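Local coordinates for protein ferritin, putative (PDB 5LS9) that probably takes up and stores iron inside a hollow 24-subunit cage, in a humanized form made as a tool for cell-targeted delivery, at residues S84-F89 against K142-G147; K39-W44 against F155-L160. The protein carries 10 engineered substitutions. All blocks are in the same frame, centred on the assembly; numbering follows the deposited sequence.

Contact 1: S84-F89 against K142-G147; sequences SPLAAF and KLRLIG
At one end of the ferritin four-helix bundle, the last turn of helix 116-146 packs against the first turn of helix 85-112. The two run nearly antiparallel, their short axes crossing at -159° and passing 9.7 Å apart, and the contact is apolar, with no hydrogen bond between the segments. Leu143 does most of the work. With CG anti to its carbonyl carbon, it points at the opposite helix and slides past Leu86 in the reverse direction, its CB lying 3.7 Å from Leu86 CD1. Its CD1 reaches further, to 3.8 Å from Phe89 CD2 and up to Pro85 O, which stays bonded to Phe89 N within its own helix. Leu143 also touches Leu153 and Leu156 of helix 150-160. Arg144 follows, crossing Leu86 at about a right angle: its CG lies 3.8 Å from both Leu86 CD1 and Leu86 CD2, while the extended chain beyond carries NH1 to a salt bridge with Glu90, one turn further along the facing helix. Helix 116-146 ends just before Gly147, which takes a positive phi. Across from it helix 85-112 starts at its N-cap, Ser84, whose OG takes a nearly straight bond from Ala87 N at 3.1 Å.

Contact 2: K39-W44 against F155-L160; sequences KGFSNW and FLDKEL
The short fifth helix of the ferritin fold, 150-160, lies here at a shallow angle against the opening turn of helix 39-65, the second long helix of the bundle. The short axes cross at 37° and come within 6.8 Å. Gly40 makes this closeness possible: a CB on Gly40 would run into Asp157 O, and Gly40 CA-H points almost straight at that oxygen, with CA 3.3 Å from O. Asp157 also delivers the main polar link. Its CG is anti to the backbone N, which sends the carboxylate to the start of the other helix, where OD1 accepts from Gly40 N at 2.7 Å in a bent bond, met from above the carboxylate plane, and more weakly from Phe41 N at 3.4 Å. Two amides of the first turn are thus served by one oxygen, and the positive end of the helix would probably help keep the acid ionised. OD2 has a long, weak ion pair with Lys142 of a neighbouring subunit. An alanine in place of Asp157 would take this acceptor from the amides of Gly40 and Phe41 and would probably loosen the join between the helices. Within 39-44, Lys39 O takes two donors, Asn43 N and Ser42 OG, the latter at 2.7 Å, while Lys39 NZ pairs with Asp34. Gly40 O accepts from Trp44 N. Apolar packing closes the rest: Leu160 reaches toward the Trp44 indole with CD2, and its CD1 sits over one face of the Phe41 ring, a CH-pi contact 3.9 Å from the centroid. That ring lies nearly coplanar with the Asp157 carboxylate, OD1 at its edge, 3.6 Å from Phe41 CD1.

Contacts 1 and 2 lie at the same end of the subunit, their centres 13 Å apart, and between them involve every helix except 6-35. Both segments of contact 1 fall between the two of contact 2 in the sequence: helix 39-65 comes first, then 85-112, 116-146 and finally 150-160. The two share a continuous apolar layer. Phe89 of contact 1 meets the rings of Trp44 and Phe41, edge-to-face with Trp44, and Ile146 touches Leu156, so the short terminal helix is packed against two long helices at once. Together they close one end of the bundle, whose magnesium ion lies about 11 Å from the Trp44 side chain.

Contact 1: S84-F89 against K142-G147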
ATOM      1  N   SER F  84      55.111  16.705 -28.416  1.00 71.88           N
ATOM      2  CA  SER F  84      54.010  17.369 -27.712  1.00 71.21           C
ATOM      3  C   SER F  84      52.739  16.511 -27.653  1.00 71.06           C
ATOM      4  O   SER F  84      52.534  15.627 -28.494  1.00 60.01           O
ATOM      5  CB  SER F  84      53.666  18.680 -28.419  1.00 71.25           C
ATOM      6  OG  SER F  84      53.258  18.437 -29.760  1.00 68.07           O
ATOM      7  N   PRO F  85      51.866  16.790 -26.667  1.00 75.16           N
ATOM      8  CA  PRO F  85      50.540  16.176 -26.643  1.00 77.89           C
ATOM      9  C   PRO F  85      49.824  16.227 -28.003  1.00 82.51           C
ATOM     10  O   PRO F  85      49.103  15.291 -28.359  1.00 86.31           O
ATOM     11  CB  PRO F  85      49.800  17.017 -25.606  1.00 75.62           C
ATOM     12  CG  PRO F  85      50.866  17.421 -24.645  1.00 74.75           C
ATOM     13  CD  PRO F  85      52.095  17.642 -25.483  1.00 74.47           C
ATOM     14  N   LEU F  86      50.031  17.311 -28.750  1.00 82.86           N
ATOM     15  CA  LEU F  86      49.465  17.458 -30.090  1.00 81.69           C
ATOM     16  C   LEU F  86      50.067  16.461 -31.086  1.00 84.67           C
ATOM     17  O   LEU F  86      49.330  15.748 -31.775  1.00 86.04           O
ATOM     18  CB  LEU F  86      49.665  18.891 -30.579  1.00 81.26           C
ATOM     19  CG  LEU F  86      49.234  19.242 -32.004  1.00 83.96           C
ATOM     20  CD1 LEU F  86      47.857  18.696 -32.380  1.00 84.56           C
ATOM     21  CD2 LEU F  86      49.268  20.754 -32.159  1.00 84.21           C
ATOM     22  N   ALA F  87      51.398  16.415 -31.157  1.00 86.10           N
ATOM     23  CA  ALA F  87      52.102  15.457 -32.026  1.00 85.61           C
ATOM     24  C   ALA F  87      51.815  14.006 -31.622  1.00 86.65           C
ATOM     25  O   ALA F  87      51.685  13.125 -32.476  1.00 82.96           O
ATOM     26  CB  ALA F  87      53.602  15.719 -32.001  1.00 84.68           C
ATOM     27  N   ALA F  88      51.721  13.773 -30.314  1.00 88.60           N
ATOM     28  CA  ALA F  88      51.342  12.473 -29.774  1.00 87.51           C
ATOM     29  C   ALA F  88      50.034  12.013 -30.384  1.00 86.63           C
ATOM     30  O   ALA F  88      49.964  10.921 -30.938  1.00 91.66           O
ATOM     31  CB  ALA F  88      51.209  12.545 -28.259  1.00 87.59           C
ATOM     32  N   PHE F  89      49.008  12.859 -30.293  1.00 85.75           N
ATOM     33  CA  PHE F  89      47.669  12.516 -30.796  1.00 84.96           C
ATOM     34  C   PHE F  89      47.556  12.514 -32.317  1.00 82.73           C
ATOM     35  O   PHE F  89      46.620  11.932 -32.854  1.00 81.87           O
ATOM     36  CB  PHE F  89      46.591  13.435 -30.206  1.00 85.55           C
ATOM     37  CG  PHE F  89      45.843  12.825 -29.052  1.00 87.20           C
ATOM     38  CD1 PHE F  89      45.012  11.730 -29.253  1.00 86.80           C
ATOM     39  CD2 PHE F  89      45.961  13.347 -27.768  1.00 86.37           C
ATOM     40  CE1 PHE F  89      44.318  11.164 -28.197  1.00 86.38           C
ATOM     41  CE2 PHE F  89      45.267  12.786 -26.709  1.00 85.47           C
ATOM     42  CZ  PHE F  89      44.443  11.696 -26.923  1.00 87.85           C
ATOM     43  N   LYS F 142      41.190  19.884 -31.450  1.00 72.78           N
ATOM     44  CA  LYS F 142      41.134  20.657 -30.203  1.00 74.79           C
ATOM     45  C   LYS F 142      42.505  21.089 -29.713  1.00 74.99           C
ATOM     46  O   LYS F 142      42.643  22.178 -29.166  1.00 78.11           O
ATOM     47  CB  LYS F 142      40.440  19.875 -29.089  1.00 76.32           C
ATOM     48  CG  LYS F 142      38.945  19.743 -29.290  1.00 79.22           C
ATOM     49  CD  LYS F 142      38.177  19.889 -27.989  1.00 81.39           C
ATOM     50  CE  LYS F 142      36.682  19.901 -28.262  1.00 82.41           C
ATOM     51  NZ  LYS F 142      35.906  20.432 -27.113  1.00 82.30           N
ATOM     52  N   LEU F 143      43.511  20.236 -29.903  1.00 74.24           N
ATOM     53  CA  LEU F 143      44.866  20.549 -29.460  1.00 74.71           C
ATOM     54  C   LEU F 143      45.554  21.625 -30.305  1.00 75.38           C
ATOM     55  O   LEU F 143      46.384  22.371 -29.790  1.00 76.02           O
ATOM     56  CB  LEU F 143      45.717  19.279 -29.386  1.00 75.04           C
ATOM     57  CG  LEU F 143      45.427  18.391 -28.171  1.00 77.47           C
ATOM     58  CD1 LEU F 143      46.162  17.068 -28.275  1.00 78.85           C
ATOM     59  CD2 LEU F 143      45.805  19.081 -26.866  1.00 79.20           C
ATOM     60  N   ARG F 144      45.208  21.716 -31.587  1.00 77.74           N
ATOM     61  CA  ARG F 144      45.690  22.816 -32.430  1.00 80.83           C
ATOM     62  C   ARG F 144      45.039  24.148 -32.043  1.00 81.23           C
ATOM     63  O   ARG F 144      45.728  25.168 -31.926  1.00 81.97           O
ATOM     64  CB  ARG F 144      45.438  22.528 -33.911  1.00 81.65           C
ATOM     65  CG  ARG F 144      46.277  21.386 -34.467  1.00 82.50           C
ATOM     66  CD  ARG F 144      45.920  21.090 -35.914  1.00 82.85           C
ATOM     67  NE  ARG F 144      46.139  19.688 -36.261  1.00 83.17           N
ATOM     68  CZ  ARG F 144      45.564  19.061 -37.289  1.00 83.42           C
ATOM     69  NH1 ARG F 144      45.830  17.778 -37.517  1.00 84.11           N
ATOM     70  NH2 ARG F 144      44.721  19.701 -38.093  1.00 79.27           N
ATOM     71  N   LEU F 145      43.719  24.125 -31.841  1.00 80.71           N
ATOM     72  CA  LEU F 145      42.956  25.326 -31.465  1.00 81.56           C
ATOM     73  C   LEU F 145      43.403  25.871 -30.103  1.00 88.81           C
ATOM     74  O   LEU F 145      43.383  27.085 -29.882  1.00101.03           O
ATOM     75  CB  LEU F 145      41.444  25.040 -31.440  1.00 75.34           C
ATOM     76  CG  LEU F 145      40.499  26.248 -31.359  1.00 70.58           C
ATOM     77  CD1 LEU F 145      39.891  26.585 -32.706  1.00 69.78           C
ATOM     78  CD2 LEU F 145      39.382  25.993 -30.364  1.00 71.13           C
ATOM     79  N   ILE F 146      43.803  24.981 -29.195  1.00 87.27           N
ATOM     80  CA  ILE F 146      44.302  25.390 -27.876  1.00 84.23           C
ATOM     81  C   ILE F 146      45.691  26.026 -27.975  1.00 83.35           C
ATOM     82  O   ILE F 146      45.889  27.168 -27.535  1.00 75.46           O
ATOM     83  CB  ILE F 146      44.330  24.197 -26.895  1.00 83.05           C
ATOM     84  CG1 ILE F 146      42.898  23.814 -26.512  1.00 82.41           C
ATOM     85  CG2 ILE F 146      45.121  24.546 -25.638  1.00 84.23           C
ATOM     86  CD1 ILE F 146      42.760  22.431 -25.919  1.00 82.07           C
ATOM     87  N   GLY F 147      46.635  25.271 -28.541  1.00 85.09           N
ATOM     88  CA  GLY F 147      48.011  25.727 -28.737  1.00 85.76           C
ATOM     89  C   GLY F 147      48.817  25.779 -27.446  1.00 88.95           C
ATOM     90  O   GLY F 147      48.826  24.819 -26.667  1.00 85.23           O
TER

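Contact 2: K39-W44 against F155-L160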
ATOM      1  N   LYS F  39      47.274  14.028 -16.048  1.00 91.54           N
ATOM      2  CA  LYS F  39      46.582  12.872 -15.449  1.00 92.31           C
ATOM      3  C   LYS F  39      45.332  12.423 -16.214  1.00 90.87           C
ATOM      4  O   LYS F  39      44.961  11.248 -16.171  1.00 89.63           O
ATOM      5  CB  LYS F  39      46.209  13.161 -13.984  1.00 93.25           C
ATOM      6  CG  LYS F  39      47.359  13.645 -13.103  1.00 94.77           C
ATOM      7  CD  LYS F  39      48.193  12.514 -12.504  1.00 95.21           C
ATOM      8  CE  LYS F  39      48.873  11.652 -13.556  1.00 97.11           C
ATOM      9  NZ  LYS F  39      50.032  10.881 -13.024  1.00 99.76           N
ATOM     10  N   GLY F  40      44.682  13.359 -16.899  1.00 90.13           N
ATOM     11  CA  GLY F  40      43.523  13.046 -17.732  1.00 88.56           C
ATOM     12  C   GLY F  40      43.912  12.408 -19.054  1.00 87.70           C
ATOM     13  O   GLY F  40      43.267  11.463 -19.515  1.00 90.32           O
ATOM     14  N   PHE F  41      44.971  12.924 -19.668  1.00 83.77           N
ATOM     15  CA  PHE F  41      45.499  12.337 -20.895  1.00 82.02           C
ATOM     16  C   PHE F  41      45.984  10.917 -20.615  1.00 84.01           C
ATOM     17  O   PHE F  41      45.709   9.992 -21.386  1.00 83.87           O
ATOM     18  CB  PHE F  41      46.645  13.184 -21.452  1.00 80.45           C
ATOM     19  CG  PHE F  41      46.190  14.432 -22.137  1.00 77.48           C
ATOM     20  CD1 PHE F  41      45.803  15.544 -21.408  1.00 78.66           C
ATOM     21  CD2 PHE F  41      46.138  14.490 -23.515  1.00 79.09           C
ATOM     22  CE1 PHE F  41      45.372  16.692 -22.046  1.00 80.07           C
ATOM     23  CE2 PHE F  41      45.711  15.634 -24.164  1.00 79.55           C
ATOM     24  CZ  PHE F  41      45.328  16.738 -23.428  1.00 82.26           C
ATOM     25  N   SER F  42      46.701  10.756 -19.501  1.00 83.73           N
ATOM     26  CA  SER F  42      47.191   9.443 -19.065  1.00 81.52           C
ATOM     27  C   SER F  42      46.048   8.442 -18.910  1.00 77.50           C
ATOM     28  O   SER F  42      46.152   7.305 -19.365  1.00 75.00           O
ATOM     29  CB  SER F  42      47.965   9.555 -17.743  1.00 80.01           C
ATOM     30  OG  SER F  42      47.093   9.698 -16.638  1.00 78.55           O
ATOM     31  N   ASN F  43      44.966   8.874 -18.266  1.00 74.25           N
ATOM     32  CA  ASN F  43      43.789   8.034 -18.087  1.00 73.74           C
ATOM     33  C   ASN F  43      43.194   7.572 -19.427  1.00 72.12           C
ATOM     34  O   ASN F  43      42.835   6.398 -19.579  1.00 66.97           O
ATOM     35  CB  ASN F  43      42.731   8.778 -17.267  1.00 75.15           C
ATOM     36  CG  ASN F  43      41.482   7.944 -17.034  1.00 76.90           C
ATOM     37  OD1 ASN F  43      40.488   8.074 -17.757  1.00 72.32           O
ATOM     38  ND2 ASN F  43      41.536   7.064 -16.039  1.00 77.02           N
ATOM     39  N   TRP F  44      43.111   8.497 -20.386  1.00 70.12           N
ATOM     40  CA  TRP F  44      42.538   8.225 -21.718  1.00 67.80           C
ATOM     41  C   TRP F  44      43.260   7.117 -22.471  1.00 65.58           C
ATOM     42  O   TRP F  44      42.623   6.244 -23.061  1.00 69.49           O
ATOM     43  CB  TRP F  44      42.578   9.484 -22.575  1.00 68.09           C
ATOM     44  CG  TRP F  44      41.714   9.432 -23.803  1.00 66.54           C
ATOM     45  CD1 TRP F  44      40.430   9.859 -23.901  1.00 66.79           C
ATOM     46  CD2 TRP F  44      42.078   8.945 -25.102  1.00 64.62           C
ATOM     47  NE1 TRP F  44      39.967   9.674 -25.176  1.00 68.02           N
ATOM     48  CE2 TRP F  44      40.959   9.117 -25.936  1.00 64.06           C
ATOM     49  CE3 TRP F  44      43.236   8.377 -25.639  1.00 66.60           C
ATOM     50  CZ2 TRP F  44      40.959   8.741 -27.278  1.00 62.89           C
ATOM     51  CZ3 TRP F  44      43.236   8.003 -26.975  1.00 64.57           C
ATOM     52  CH2 TRP F  44      42.102   8.187 -27.777  1.00 64.00           C
ATOM     53  N   PHE F 155      42.059  22.481 -18.839  1.00 76.54           N
ATOM     54  CA  PHE F 155      40.608  22.304 -18.984  1.00 75.10           C
ATOM     55  C   PHE F 155      40.350  20.976 -19.709  1.00 73.65           C
ATOM     56  O   PHE F 155      39.566  20.137 -19.249  1.00 70.61           O
ATOM     57  CB  PHE F 155      40.014  23.475 -19.785  1.00 73.84           C
ATOM     58  CG  PHE F 155      38.513  23.610 -19.701  1.00 74.08           C
ATOM     59  CD1 PHE F 155      37.694  22.603 -19.184  1.00 74.82           C
ATOM     60  CD2 PHE F 155      37.910  24.764 -20.178  1.00 77.52           C
ATOM     61  CE1 PHE F 155      36.317  22.757 -19.130  1.00 74.04           C
ATOM     62  CE2 PHE F 155      36.532  24.919 -20.131  1.00 78.77           C
ATOM     63  CZ  PHE F 155      35.736  23.913 -19.607  1.00 76.86           C
ATOM     64  N   LEU F 156      41.040  20.790 -20.832  1.00 73.16           N
ATOM     65  CA  LEU F 156      40.892  19.593 -21.648  1.00 75.23           C
ATOM     66  C   LEU F 156      41.366  18.367 -20.875  1.00 75.63           C
ATOM     67  O   LEU F 156      40.691  17.329 -20.872  1.00 68.11           O
ATOM     68  CB  LEU F 156      41.675  19.747 -22.957  1.00 77.17           C
ATOM     69  CG  LEU F 156      41.468  18.676 -24.034  1.00 80.28           C
ATOM     70  CD1 LEU F 156      40.030  18.627 -24.541  1.00 78.89           C
ATOM     71  CD2 LEU F 156      42.423  18.930 -25.186  1.00 82.74           C
ATOM     72  N   ASP F 157      42.515  18.505 -20.212  1.00 79.75           N
ATOM     73  CA  ASP F 157      43.076  17.439 -19.381  1.00 82.06           C
ATOM     74  C   ASP F 157      41.990  16.807 -18.530  1.00 81.08           C
ATOM     75  O   ASP F 157      41.654  15.640 -18.718  1.00 82.78           O
ATOM     76  CB  ASP F 157      44.191  17.973 -18.475  1.00 83.58           C
ATOM     77  CG  ASP F 157      44.694  16.930 -17.492  1.00 88.62           C
ATOM     78  OD1 ASP F 157      45.060  15.823 -17.947  1.00 94.99           O
ATOM     79  OD2 ASP F 157      44.726  17.209 -16.272  1.00 86.69           O
ATOM     80  N   LYS F 158      41.420  17.599 -17.627  1.00 78.86           N
ATOM     81  CA  LYS F 158      40.443  17.099 -16.655  1.00 76.36           C
ATOM     82  C   LYS F 158      39.315  16.327 -17.337  1.00 73.25           C
ATOM     83  O   LYS F 158      38.872  15.291 -16.839  1.00 67.86           O
ATOM     84  CB  LYS F 158      39.865  18.258 -15.838  1.00 75.14           C
ATOM     85  CG  LYS F 158      39.084  17.842 -14.604  1.00 74.45           C
ATOM     86  CD  LYS F 158      38.579  19.065 -13.853  1.00 77.01           C
ATOM     87  CE  LYS F 158      37.646  18.698 -12.706  1.00 79.55           C
ATOM     88  NZ  LYS F 158      37.208  19.886 -11.915  1.00 80.67           N
ATOM     89  N   GLU F 159      38.872  16.833 -18.484  1.00 73.97           N
ATOM     90  CA  GLU F 159      37.733  16.254 -19.192  1.00 74.31           C
ATOM     91  C   GLU F 159      37.998  14.797 -19.574  1.00 73.31           C
ATOM     92  O   GLU F 159      37.162  13.930 -19.331  1.00 76.24           O
ATOM     93  CB  GLU F 159      37.394  17.080 -20.435  1.00 76.95           C
ATOM     94  CG  GLU F 159      35.984  17.636 -20.420  1.00 80.53           C
ATOM     95  CD  GLU F 159      35.649  18.408 -21.676  1.00 86.82           C
ATOM     96  OE1 GLU F 159      36.586  18.765 -22.426  1.00 87.41           O
ATOM     97  OE2 GLU F 159      34.447  18.661 -21.909  1.00 92.14           O
ATOM     98  N   LEU F 160      39.174  14.536 -20.147  1.00 69.51           N
ATOM     99  CA  LEU F 160      39.572  13.180 -20.551  1.00 64.10           C
ATOM    100  C   LEU F 160      39.642  12.180 -19.390  1.00 61.58           C
ATOM    101  O   LEU F 160      39.505  10.974 -19.615  1.00 58.41           O
ATOM    102  CB  LEU F 160      40.909  13.232 -21.287  1.00 63.30           C
ATOM    103  CG  LEU F 160      40.807  13.959 -22.632  1.00 64.15           C
ATOM    104  CD1 LEU F 160      41.957  14.930 -22.839  1.00 64.57           C
ATOM    105  CD2 LEU F 160      40.733  12.986 -23.792  1.00 64.25           C
TER